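PDB 3ZRP: serine-pyruvate aminotransferase (AgxT) from Sulfolobus solfataricus, which probably catalyses pyridoxal-5'-phosphate-dependent transfer of an amino group from L-serine to pyruvate, and perhaps also from alanine to glyoxylate. Local coordinates for residues E15-A20 and F256-K261; A195-L200 and L250-A255; Y46-S51 and Y183-Q188. All coordinates share one frame; numbering follows the deposited sequence.

Contact 1 (E15-A20 and F256-K261); sequences EDVLVA and FRLIEK
L258 carries the contact from its side, meeting D16 and V17 on one face of helix 15-20. F256, at the start of 256-261, packs on Y39 and V47 of helix 31-48. R257 follows. It lies beside D16 without pairing with it: R257 NH2 is 5.2 Å from D16 OD1, and its guanidinium forms a salt bridge with E254 one turn back. Any attraction between D16 and R257 is therefore probably a longer-range electrostatic one. At L258 the side chain extends toward helix 15-20, because CD1 stands anti to CA (chi2 174°) and is the far-reaching branch. This methyl meets V17 CG2 at 3.9 Å and D16 CB at 4.0 Å. With CG1 of V17 anti to the backbone N (chi1 179°), CG2 stands anti to the carbonyl carbon, and it is this branch that meets L258. The closest backbone approach, V17 CA to L258 CA at 8.7 Å, fits such packing through side chains. Here the short N-terminal helix of a class-V aminotransferase lies against the outer side of helix 246-262, while E15 and L18 face N24 of the second subunit. D16 has been observed as a calcium ligand, as has E23, although none is bound to this chain. I259 packs on L191 and V47, and E260 N continues the helix with a bond to F256 O of 3.0 Å.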
ATOM      1  N   GLU A  15     -16.271   9.984  10.837  1.00 49.63           N
ATOM      2  CA  GLU A  15     -17.119   8.803  10.632  0.50 53.28           C
ATOM      3  C   GLU A  15     -17.579   8.668   9.189  1.00 49.46           C
ATOM      4  O   GLU A  15     -17.599   7.560   8.653  1.00 46.61           O
ATOM      5  CB  GLU A  15     -18.325   8.806  11.584  0.50 59.12           C
ATOM      6  CG  GLU A  15     -18.204   7.837  12.771  0.50 65.40           C
ATOM      7  CD  GLU A  15     -16.873   7.947  13.479  0.50 68.65           C
ATOM      8  OE1 GLU A  15     -16.361   9.080  13.601  0.50 74.39           O
ATOM      9  OE2 GLU A  15     -16.338   6.903  13.909  0.50 73.63           O
ATOM     10  N   ASP A  16     -17.933   9.796   8.564  1.00 44.57           N
ATOM     11  CA  ASP A  16     -18.347   9.820   7.159  1.00 44.84           C
ATOM     12  C   ASP A  16     -17.274   9.201   6.265  1.00 42.67           C
ATOM     13  O   ASP A  16     -17.586   8.549   5.267  1.00 40.96           O
ATOM     14  CB  ASP A  16     -18.586  11.254   6.672  1.00 52.14           C
ATOM     15  CG  ASP A  16     -19.729  11.936   7.384  1.00 61.55           C
ATOM     16  OD1 ASP A  16     -20.896  11.681   7.021  1.00 63.33           O
ATOM     17  OD2 ASP A  16     -19.445  12.737   8.297  1.00 69.39           O
ATOM     18  N   VAL A  17     -16.009   9.437   6.622  1.00 40.57           N
ATOM     19  CA  VAL A  17     -14.880   8.975   5.814  1.00 37.61           C
ATOM     20  C   VAL A  17     -14.759   7.468   5.953  1.00 33.44           C
ATOM     21  O   VAL A  17     -14.723   6.766   4.939  1.00 35.22           O
ATOM     22  CB  VAL A  17     -13.542   9.698   6.166  1.00 33.98           C
ATOM     23  CG1 VAL A  17     -12.380   9.158   5.322  1.00 31.16           C
ATOM     24  CG2 VAL A  17     -13.673  11.205   5.965  1.00 36.34           C
ATOM     25  N   LEU A  18     -14.733   6.972   7.190  1.00 35.57           N
ATOM     26  CA  LEU A  18     -14.609   5.520   7.427  1.00 41.66           C
ATOM     27  C   LEU A  18     -15.759   4.717   6.828  1.00 43.26           C
ATOM     28  O   LEU A  18     -15.538   3.639   6.267  1.00 37.21           O
ATOM     29  CB  LEU A  18     -14.503   5.203   8.913  1.00 42.69           C
ATOM     30  CG  LEU A  18     -13.228   5.601   9.641  1.00 44.05           C
ATOM     31  CD1 LEU A  18     -13.480   5.415  11.128  1.00 46.13           C
ATOM     32  CD2 LEU A  18     -12.017   4.789   9.154  1.00 47.60           C
ATOM     33  N   VAL A  19     -16.977   5.251   6.957  1.00 39.48           N
ATOM     34  CA  VAL A  19     -18.185   4.586   6.479  1.00 40.76           C
ATOM     35  C   VAL A  19     -18.168   4.440   4.962  1.00 37.53           C
ATOM     36  O   VAL A  19     -18.664   3.439   4.428  1.00 31.16           O
ATOM     37  CB  VAL A  19     -19.488   5.319   6.957  1.00 44.37           C
ATOM     38  CG1 VAL A  19     -20.695   4.865   6.153  1.00 41.99           C
ATOM     39  CG2 VAL A  19     -19.737   5.046   8.429  1.00 41.78           C
ATOM     40  N   ALA A  20     -17.586   5.427   4.275  1.00 35.65           N
ATOM     41  CA  ALA A  20     -17.411   5.384   2.813  1.00 38.30           C
ATOM     42  C   ALA A  20     -16.696   4.110   2.341  1.00 36.99           C
ATOM     43  O   ALA A  20     -16.887   3.662   1.207  1.00 40.59           O
ATOM     44  CB  ALA A  20     -16.665   6.629   2.325  1.00 36.41           C
ATOM     45  N   PHE A 256     -11.970  14.087   0.422  1.00 25.73           N
ATOM     46  CA  PHE A 256     -11.884  15.237  -0.475  1.00 27.21           C
ATOM     47  C   PHE A 256     -13.229  15.976  -0.639  1.00 32.01           C
ATOM     48  O   PHE A 256     -13.239  17.212  -0.813  1.00 30.91           O
ATOM     49  CB  PHE A 256     -11.328  14.841  -1.848  1.00 30.93           C
ATOM     50  CG  PHE A 256      -9.820  14.811  -1.921  1.00 29.21           C
ATOM     51  CD1 PHE A 256      -9.062  15.938  -1.579  1.00 29.50           C
ATOM     52  CD2 PHE A 256      -9.156  13.662  -2.364  1.00 29.85           C
ATOM     53  CE1 PHE A 256      -7.663  15.910  -1.658  1.00 28.87           C
ATOM     54  CE2 PHE A 256      -7.760  13.632  -2.453  1.00 27.86           C
ATOM     55  CZ  PHE A 256      -7.014  14.753  -2.095  1.00 27.10           C
ATOM     56  N   ARG A 257     -14.343  15.236  -0.598  1.00 30.82           N
ATOM     57  CA  ARG A 257     -15.684  15.865  -0.679  1.00 32.51           C
ATOM     58  C   ARG A 257     -15.868  16.806   0.512  1.00 31.54           C
ATOM     59  O   ARG A 257     -16.246  17.956   0.341  1.00 32.02           O
ATOM     60  CB  ARG A 257     -16.816  14.829  -0.764  1.00 35.65           C
ATOM     61  CG  ARG A 257     -18.187  15.405  -1.250  1.00 33.11           C
ATOM     62  CD  ARG A 257     -19.344  14.372  -1.117  1.00 32.63           C
ATOM     63  NE  ARG A 257     -19.516  13.919   0.270  1.00 36.82           N
ATOM     64  CZ  ARG A 257     -20.169  14.596   1.220  1.00 40.82           C
ATOM     65  NH1 ARG A 257     -20.737  15.775   0.949  1.00 41.33           N
ATOM     66  NH2 ARG A 257     -20.261  14.093   2.447  1.00 41.10           N
ATOM     67  N   LEU A 258     -15.544  16.317   1.711  1.00 29.72           N
ATOM     68  CA  LEU A 258     -15.614  17.124   2.930  1.00 28.37           C
ATOM     69  C   LEU A 258     -14.667  18.341   2.929  1.00 31.15           C
ATOM     70  O   LEU A 258     -15.051  19.409   3.401  1.00 33.53           O
ATOM     71  CB  LEU A 258     -15.391  16.244   4.151  1.00 31.85           C
ATOM     72  CG  LEU A 258     -16.468  15.153   4.312  1.00 34.14           C
ATOM     73  CD1 LEU A 258     -16.132  14.210   5.462  1.00 38.90           C
ATOM     74  CD2 LEU A 258     -17.876  15.778   4.474  1.00 39.48           C
ATOM     75  N   ILE A 259     -13.468  18.186   2.365  1.00 27.60           N
ATOM     76  CA  ILE A 259     -12.487  19.281   2.256  1.00 29.98           C
ATOM     77  C   ILE A 259     -13.006  20.374   1.323  1.00 31.99           C
ATOM     78  O   ILE A 259     -12.927  21.566   1.658  1.00 34.41           O
ATOM     79  CB  ILE A 259     -11.078  18.760   1.811  1.00 28.32           C
ATOM     80  CG1 ILE A 259     -10.456  17.902   2.924  1.00 29.23           C
ATOM     81  CG2 ILE A 259     -10.155  19.910   1.443  1.00 28.93           C
ATOM     82  CD1 ILE A 259      -9.147  17.177   2.531  1.00 27.64           C
ATOM     83  N   GLU A 260     -13.560  19.975   0.181  1.00 29.90           N
ATOM     84  CA  GLU A 260     -14.106  20.953  -0.762  0.60 35.79           C
ATOM     85  C   GLU A 260     -15.332  21.649  -0.162  1.00 34.82           C
ATOM     86  O   GLU A 260     -15.506  22.849  -0.336  1.00 38.41           O
ATOM     87  CB  GLU A 260     -14.416  20.337  -2.133  0.60 37.88           C
ATOM     88  CG  GLU A 260     -14.767  21.410  -3.200  0.60 46.75           C
ATOM     89  CD  GLU A 260     -14.125  21.168  -4.570  0.60 52.51           C
ATOM     90  OE1 GLU A 260     -13.440  20.141  -4.765  0.60 52.56           O
ATOM     91  OE2 GLU A 260     -14.298  22.027  -5.461  0.60 53.14           O
ATOM     92  N   LYS A 261     -16.149  20.899   0.572  1.00 37.56           N
ATOM     93  CA  LYS A 261     -17.301  21.475   1.281  1.00 37.57           C
ATOM     94  C   LYS A 261     -16.889  22.568   2.287  1.00 43.13           C
ATOM     95  O   LYS A 261     -17.477  23.658   2.281  1.00 43.14           O
ATOM     96  CB  LYS A 261     -18.134  20.384   1.948  1.00 37.85           C
ATOM     97  CG  LYS A 261     -19.343  20.881   2.721  1.00 43.68           C
ATOM     98  CD  LYS A 261     -20.180  19.721   3.207  1.00 57.77           C
ATOM     99  CE  LYS A 261     -20.403  19.842   4.695  1.00 62.49           C
ATOM    100  NZ  LYS A 261     -21.851  19.748   4.980  1.00 62.05           N
TER

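Contact 2 (A195-L200 and L250-A255); sequences AGLGLL and LQLAEA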
ATOM      1  N   ALA A 195      -5.057   5.367   6.166  1.00 23.93           N
ATOM      2  CA  ALA A 195      -3.690   5.143   5.673  1.00 23.69           C
ATOM      3  C   ALA A 195      -3.630   4.115   4.550  1.00 26.53           C
ATOM      4  O   ALA A 195      -4.519   3.245   4.459  1.00 26.36           O
ATOM      5  CB  ALA A 195      -2.768   4.701   6.835  1.00 25.45           C
ATOM      6  N   GLY A 196      -2.606   4.230   3.688  1.00 23.71           N
ATOM      7  CA  GLY A 196      -2.392   3.259   2.599  1.00 25.10           C
ATOM      8  C   GLY A 196      -2.137   3.816   1.204  1.00 23.92           C
ATOM      9  O   GLY A 196      -1.918   3.053   0.264  1.00 22.38           O
ATOM     10  N   LEU A 197      -2.134   5.145   1.083  1.00 21.52           N
ATOM     11  CA  LEU A 197      -1.935   5.825  -0.204  1.00 23.46           C
ATOM     12  C   LEU A 197      -0.877   6.914  -0.125  1.00 18.71           C
ATOM     13  O   LEU A 197      -0.878   7.714   0.823  1.00 21.68           O
ATOM     14  CB  LEU A 197      -3.253   6.455  -0.688  1.00 22.49           C
ATOM     15  CG  LEU A 197      -4.438   5.510  -0.882  1.00 24.78           C
ATOM     16  CD1 LEU A 197      -5.725   6.347  -1.152  1.00 25.73           C
ATOM     17  CD2 LEU A 197      -4.163   4.526  -2.005  1.00 23.87           C
ATOM     18  N   GLY A 198       0.013   6.944  -1.116  1.00 20.07           N
ATOM     19  CA  GLY A 198       0.884   8.090  -1.351  1.00 18.35           C
ATOM     20  C   GLY A 198       0.226   8.892  -2.469  1.00 20.14           C
ATOM     21  O   GLY A 198      -0.475   8.299  -3.283  1.00 23.88           O
ATOM     22  N   LEU A 199       0.379  10.219  -2.453  1.00 21.01           N
ATOM     23  CA  LEU A 199      -0.275  11.091  -3.443  0.60 20.91           C
ATOM     24  C   LEU A 199       0.718  12.063  -4.053  1.00 21.77           C
ATOM     25  O   LEU A 199       1.500  12.676  -3.347  1.00 24.74           O
ATOM     26  CB  LEU A 199      -1.427  11.878  -2.806  0.60 22.81           C
ATOM     27  CG  LEU A 199      -2.710  11.153  -2.409  0.60 25.20           C
ATOM     28  CD1 LEU A 199      -2.487  10.415  -1.146  0.60 20.57           C
ATOM     29  CD2 LEU A 199      -3.838  12.163  -2.227  0.60 21.72           C
ATOM     30  N   LEU A 200       0.687  12.229  -5.379  1.00 24.38           N
ATOM     31  CA  LEU A 200       1.696  13.062  -6.044  1.00 22.53           C
ATOM     32  C   LEU A 200       1.031  13.959  -7.065  1.00 27.20           C
ATOM     33  O   LEU A 200       0.066  13.557  -7.654  1.00 25.73           O
ATOM     34  CB  LEU A 200       2.766  12.184  -6.743  1.00 24.76           C
ATOM     35  CG  LEU A 200       3.556  11.228  -5.804  1.00 23.30           C
ATOM     36  CD1 LEU A 200       2.995   9.766  -5.893  1.00 23.81           C
ATOM     37  CD2 LEU A 200       5.026  11.246  -6.086  1.00 22.96           C
ATOM     38  N   LEU A 250     -11.837   4.855  -1.858  1.00 25.02           N
ATOM     39  CA  LEU A 250     -13.236   5.279  -1.627  1.00 28.42           C
ATOM     40  C   LEU A 250     -13.299   6.246  -0.435  1.00 29.36           C
ATOM     41  O   LEU A 250     -13.961   7.296  -0.498  1.00 26.17           O
ATOM     42  CB  LEU A 250     -14.132   4.058  -1.342  1.00 30.56           C
ATOM     43  CG  LEU A 250     -14.324   2.998  -2.450  1.00 29.46           C
ATOM     44  CD1 LEU A 250     -15.237   1.855  -1.970  1.00 28.51           C
ATOM     45  CD2 LEU A 250     -14.854   3.633  -3.702  1.00 33.22           C
ATOM     46  N   GLN A 251     -12.618   5.872   0.657  1.00 25.96           N
ATOM     47  CA  GLN A 251     -12.530   6.733   1.836  1.00 28.41           C
ATOM     48  C   GLN A 251     -11.886   8.086   1.481  1.00 25.16           C
ATOM     49  O   GLN A 251     -12.386   9.145   1.891  1.00 24.15           O
ATOM     50  CB  GLN A 251     -11.789   6.020   2.988  1.00 27.47           C
ATOM     51  CG  GLN A 251     -12.577   4.826   3.539  1.00 28.65           C
ATOM     52  CD  GLN A 251     -11.764   3.866   4.408  1.00 32.80           C
ATOM     53  OE1 GLN A 251     -10.668   3.454   4.045  1.00 32.77           O
ATOM     54  NE2 GLN A 251     -12.329   3.476   5.544  1.00 34.80           N
ATOM     55  N   LEU A 252     -10.793   8.046   0.715  1.00 26.53           N
ATOM     56  CA  LEU A 252     -10.103   9.265   0.257  1.00 23.89           C
ATOM     57  C   LEU A 252     -11.040  10.211  -0.535  1.00 26.31           C
ATOM     58  O   LEU A 252     -10.979  11.430  -0.359  1.00 26.82           O
ATOM     59  CB  LEU A 252      -8.822   8.944  -0.569  1.00 23.59           C
ATOM     60  CG  LEU A 252      -8.007  10.170  -1.060  1.00 25.44           C
ATOM     61  CD1 LEU A 252      -7.457  11.027   0.116  1.00 26.92           C
ATOM     62  CD2 LEU A 252      -6.860   9.794  -2.014  1.00 27.30           C
ATOM     63  N   ALA A 253     -11.885   9.662  -1.407  1.00 26.34           N
ATOM     64  CA  ALA A 253     -12.785  10.523  -2.218  1.00 25.29           C
ATOM     65  C   ALA A 253     -13.781  11.295  -1.335  1.00 27.30           C
ATOM     66  O   ALA A 253     -14.117  12.475  -1.598  1.00 26.36           O
ATOM     67  CB  ALA A 253     -13.524   9.689  -3.266  1.00 24.97           C
ATOM     68  N   GLU A 254     -14.235  10.617  -0.287  1.00 28.32           N
ATOM     69  CA  GLU A 254     -15.117  11.197   0.699  1.00 28.27           C
ATOM     70  C   GLU A 254     -14.392  12.252   1.537  1.00 30.44           C
ATOM     71  O   GLU A 254     -14.972  13.291   1.836  1.00 30.31           O
ATOM     72  CB  GLU A 254     -15.706  10.100   1.595  1.00 28.73           C
ATOM     73  CG  GLU A 254     -16.684  10.590   2.691  1.00 37.02           C
ATOM     74  CD  GLU A 254     -17.970  11.267   2.147  1.00 39.75           C
ATOM     75  OE1 GLU A 254     -18.217  11.270   0.918  1.00 36.00           O
ATOM     76  OE2 GLU A 254     -18.741  11.797   2.975  1.00 42.30           O
ATOM     77  N   ALA A 255     -13.140  11.991   1.942  1.00 27.90           N
ATOM     78  CA  ALA A 255     -12.353  13.047   2.601  1.00 26.59           C
ATOM     79  C   ALA A 255     -12.271  14.283   1.701  1.00 27.10           C
ATOM     80  O   ALA A 255     -12.494  15.415   2.163  1.00 28.35           O
ATOM     81  CB  ALA A 255     -10.950  12.551   2.982  1.00 28.81           C
TER
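L252 projects from its helix between L197 and L199, two leucines of one strand, and its atoms can be followed outward in turn. CB comes first: it lies 4.1 Å from L197 CD1, so the strand residue already reaches the root of the side chain. CG lies anti to the backbone N and beside the carbonyl carbon (chi1 -178°). Of the two methyls CD2 is the longer-reaching, standing anti to CA because chi2 of 62° places CD1 in the folded-back position. L252 CD2 makes the closest approaches, 3.7 Å to L197 CD1 and 3.8 Å to L199 CD2. The two partners are met differently: the L197 side chain passes across that of L252 at a slant, whereas L199 and L252 reach toward each other tip to tip. L199 was modelled in two conformers, and its distance holds for the one described.

L197 and L199 share a face of strand 197-202 because they alternate with G198. This strand is the antiparallel member of the seven-stranded mixed sheet, lying between 55-60 and 182-186, and the order 1-7-6-5-4-2-3 is the hallmark of the large domain in fold-type I pyridoxal-phosphate enzymes. Helix 246-262 packs on the sheet here, with L197 CA and L252 CA 8.9 Å apart. I58 of the neighbouring strand touches all three leucines, and S40 of helix 31-48 touches L252 as well. Ahead of the strand, G196 adopts a phi of 132°, a conformation readily available to glycine.

Contact 3 (Y46-S51 and Y183-Q188); sequences YVMGAS and YLTASQ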
ATOM      1  N   TYR A  46      -7.022  20.360  -6.449  1.00 32.48           N
ATOM      2  CA  TYR A  46      -7.682  21.379  -5.642  1.00 31.60           C
ATOM      3  C   TYR A  46      -6.885  21.763  -4.381  1.00 32.62           C
ATOM      4  O   TYR A  46      -6.615  22.945  -4.146  1.00 34.11           O
ATOM      5  CB  TYR A  46      -9.129  20.933  -5.333  1.00 32.42           C
ATOM      6  CG  TYR A  46      -9.871  21.872  -4.404  1.00 35.51           C
ATOM      7  CD1 TYR A  46     -10.341  23.119  -4.857  1.00 33.92           C
ATOM      8  CD2 TYR A  46     -10.099  21.527  -3.078  1.00 33.37           C
ATOM      9  CE1 TYR A  46     -10.993  23.994  -3.993  1.00 36.24           C
ATOM     10  CE2 TYR A  46     -10.750  22.389  -2.209  1.00 38.47           C
ATOM     11  CZ  TYR A  46     -11.197  23.623  -2.677  1.00 39.26           C
ATOM     12  OH  TYR A  46     -11.851  24.461  -1.819  1.00 38.95           O
ATOM     13  N   VAL A  47      -6.471  20.777  -3.574  1.00 31.00           N
ATOM     14  CA  VAL A  47      -5.758  21.084  -2.330  1.00 31.82           C
ATOM     15  C   VAL A  47      -4.299  21.527  -2.558  1.00 29.39           C
ATOM     16  O   VAL A  47      -3.699  22.210  -1.712  1.00 33.86           O
ATOM     17  CB  VAL A  47      -5.815  19.920  -1.289  1.00 31.13           C
ATOM     18  CG1 VAL A  47      -7.262  19.553  -0.960  1.00 31.70           C
ATOM     19  CG2 VAL A  47      -5.037  18.692  -1.777  1.00 34.60           C
ATOM     20  N   MET A  48      -3.723  21.141  -3.685  1.00 29.95           N
ATOM     21  CA  MET A  48      -2.375  21.596  -4.015  0.60 31.07           C
ATOM     22  C   MET A  48      -2.352  22.861  -4.876  1.00 35.13           C
ATOM     23  O   MET A  48      -1.290  23.417  -5.149  1.00 39.60           O
ATOM     24  CB  MET A  48      -1.580  20.481  -4.650  0.60 30.52           C
ATOM     25  CG  MET A  48      -0.968  19.588  -3.593  0.60 26.89           C
ATOM     26  SD  MET A  48      -0.314  18.121  -4.340  0.60 29.44           S
ATOM     27  CE  MET A  48       0.198  17.188  -2.904  0.60 26.84           C
ATOM     28  N   GLY A  49      -3.525  23.326  -5.292  1.00 39.19           N
ATOM     29  CA  GLY A  49      -3.630  24.552  -6.084  1.00 41.71           C
ATOM     30  C   GLY A  49      -2.943  24.423  -7.422  1.00 39.65           C
ATOM     31  O   GLY A  49      -1.877  24.991  -7.623  1.00 44.77           O
ATOM     32  N   ALA A  50      -3.544  23.659  -8.328  1.00 40.54           N
ATOM     33  CA  ALA A  50      -3.017  23.510  -9.677  1.00 39.56           C
ATOM     34  C   ALA A  50      -4.130  23.286 -10.683  1.00 38.72           C
ATOM     35  O   ALA A  50      -5.150  22.686 -10.376  1.00 38.16           O
ATOM     36  CB  ALA A  50      -2.020  22.365  -9.740  1.00 36.79           C
ATOM     37  N   SER A  51      -3.903  23.761 -11.899  1.00 39.56           N
ATOM     38  CA  SER A  51      -4.819  23.556 -13.021  1.00 44.12           C
ATOM     39  C   SER A  51      -4.652  22.140 -13.584  1.00 47.94           C
ATOM     40  O   SER A  51      -3.752  21.383 -13.140  1.00 39.95           O
ATOM     41  CB  SER A  51      -4.529  24.580 -14.116  1.00 43.62           C
ATOM     42  OG  SER A  51      -3.288  24.294 -14.731  1.00 47.34           O
ATOM     43  N   TYR A 183       4.865  17.650  -5.958  1.00 24.40           N
ATOM     44  CA  TYR A 183       4.411  17.993  -4.614  1.00 26.21           C
ATOM     45  C   TYR A 183       3.736  16.710  -4.143  1.00 23.76           C
ATOM     46  O   TYR A 183       2.919  16.153  -4.873  1.00 24.82           O
ATOM     47  CB  TYR A 183       3.423  19.194  -4.646  1.00 24.58           C
ATOM     48  CG  TYR A 183       3.669  20.175  -3.526  1.00 27.44           C
ATOM     49  CD1 TYR A 183       3.520  19.781  -2.190  1.00 24.99           C
ATOM     50  CD2 TYR A 183       4.090  21.492  -3.793  1.00 26.59           C
ATOM     51  CE1 TYR A 183       3.769  20.663  -1.140  1.00 28.49           C
ATOM     52  CE2 TYR A 183       4.328  22.400  -2.750  1.00 26.12           C
ATOM     53  CZ  TYR A 183       4.181  21.967  -1.418  1.00 24.42           C
ATOM     54  OH  TYR A 183       4.429  22.809  -0.360  1.00 25.97           O
ATOM     55  N   LEU A 184       4.114  16.185  -2.984  1.00 22.89           N
ATOM     56  CA  LEU A 184       3.577  14.893  -2.606  1.00 23.67           C
ATOM     57  C   LEU A 184       3.046  14.928  -1.169  1.00 21.69           C
ATOM     58  O   LEU A 184       3.435  15.797  -0.358  1.00 22.75           O
ATOM     59  CB  LEU A 184       4.620  13.771  -2.814  1.00 21.29           C
ATOM     60  CG  LEU A 184       5.893  13.861  -1.964  1.00 20.28           C
ATOM     61  CD1 LEU A 184       5.678  13.241  -0.568  1.00 22.49           C
ATOM     62  CD2 LEU A 184       7.100  13.203  -2.663  1.00 19.71           C
ATOM     63  N   THR A 185       2.123  14.015  -0.887  1.00 23.12           N
ATOM     64  CA  THR A 185       1.565  13.880   0.443  1.00 24.30           C
ATOM     65  C   THR A 185       1.131  12.412   0.692  1.00 23.89           C
ATOM     66  O   THR A 185       1.477  11.500  -0.096  1.00 21.40           O
ATOM     67  CB  THR A 185       0.444  14.950   0.716  1.00 24.06           C
ATOM     68  OG1 THR A 185       0.113  14.941   2.099  1.00 23.80           O
ATOM     69  CG2 THR A 185      -0.830  14.701  -0.099  1.00 22.90           C
ATOM     70  N   ALA A 186       0.433  12.181   1.795  1.00 25.34           N
ATOM     71  CA  ALA A 186      -0.098  10.850   2.126  1.00 24.26           C
ATOM     72  C   ALA A 186      -1.571  10.983   2.467  1.00 24.05           C
ATOM     73  O   ALA A 186      -2.046  12.091   2.703  1.00 24.05           O
ATOM     74  CB  ALA A 186       0.674  10.248   3.324  1.00 23.15           C
ATOM     75  N   SER A 187      -2.295   9.862   2.521  1.00 22.88           N
ATOM     76  CA  SER A 187      -3.722   9.929   2.802  1.00 22.95           C
ATOM     77  C   SER A 187      -4.090  10.235   4.264  1.00 24.54           C
ATOM     78  O   SER A 187      -5.145  10.805   4.549  1.00 25.02           O
ATOM     79  CB  SER A 187      -4.441   8.681   2.275  1.00 23.42           C
ATOM     80  OG  SER A 187      -3.858   7.479   2.741  1.00 21.08           O
ATOM     81  N   GLN A 188      -3.213   9.863   5.187  1.00 25.20           N
ATOM     82  CA  GLN A 188      -3.586   9.777   6.600  1.00 25.56           C
ATOM     83  C   GLN A 188      -3.201  10.958   7.475  1.00 28.63           C
ATOM     84  O   GLN A 188      -3.393  10.892   8.704  1.00 28.68           O
ATOM     85  CB  GLN A 188      -3.021   8.476   7.235  1.00 26.83           C
ATOM     86  CG  GLN A 188      -1.498   8.468   7.602  1.00 25.76           C
ATOM     87  CD  GLN A 188      -0.534   8.351   6.388  1.00 25.14           C
ATOM     88  OE1 GLN A 188      -0.959   8.214   5.229  1.00 27.32           O
ATOM     89  NE2 GLN A 188       0.764   8.474   6.659  1.00 24.29           N
TER
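T185 OG1 is hydrogen-bonded to G164 O, while CG2 of the same threonine meets M48 CE at 3.9 Å. The branches are divided in this way with OG1 anti to the backbone N (chi1 -169°). M48 lies in the last turn of helix 31-48, and G49, with a positive phi (63°), makes the Schellman motif. The M48 chain runs extended beyond CG, which carries CE across the strand, over the Y183-T185 backbone. There the thioether packs against Y183 O, with M48 CE at 3.5 Å and SD at 3.8 Å from that oxygen, while SD rests 3.9 Å from Y183 CB. The sulfur is 5.5 Å from the centroid of the Y183 ring and 54° off its normal, an oblique Met-aromatic contact. L201 of the next strand also touches M48. Past the strand, Q188 NE2 binds a phosphate oxygen of the cofactor and the residue packs on T243 of the second subunit. The methionine was modelled in two conformers, and the distances describe one. With a thioether set against carbonyl, ring and methyl, the attraction is probably mainly dispersion, with a small electrostatic share from the polarised CE.

Contact 1 is the most peripheral, its centre 19 Å from that of the chain, against 13 Å for contact 2 and 9 Å for contact 3. The touching residues of contacts 2 and 3 are all buried, while contact 1 includes the exposed D16 beside buried V17 and L258. Contacts 1 and 2 share helix 246-262, which faces the short N-terminal helix in one and the sheet in the other; they are tied by a probable hydrogen bond from Q251 NE2 to L18 O at 3.3 Å. Contacts 2 and 3 use adjacent strands, joined by T185 N to L199 O at 2.9 Å. Contact 1 sets leucine and valine methyls against an aspartate CB, contact 2 is purely leucine, and contact 3 brings in sulfur.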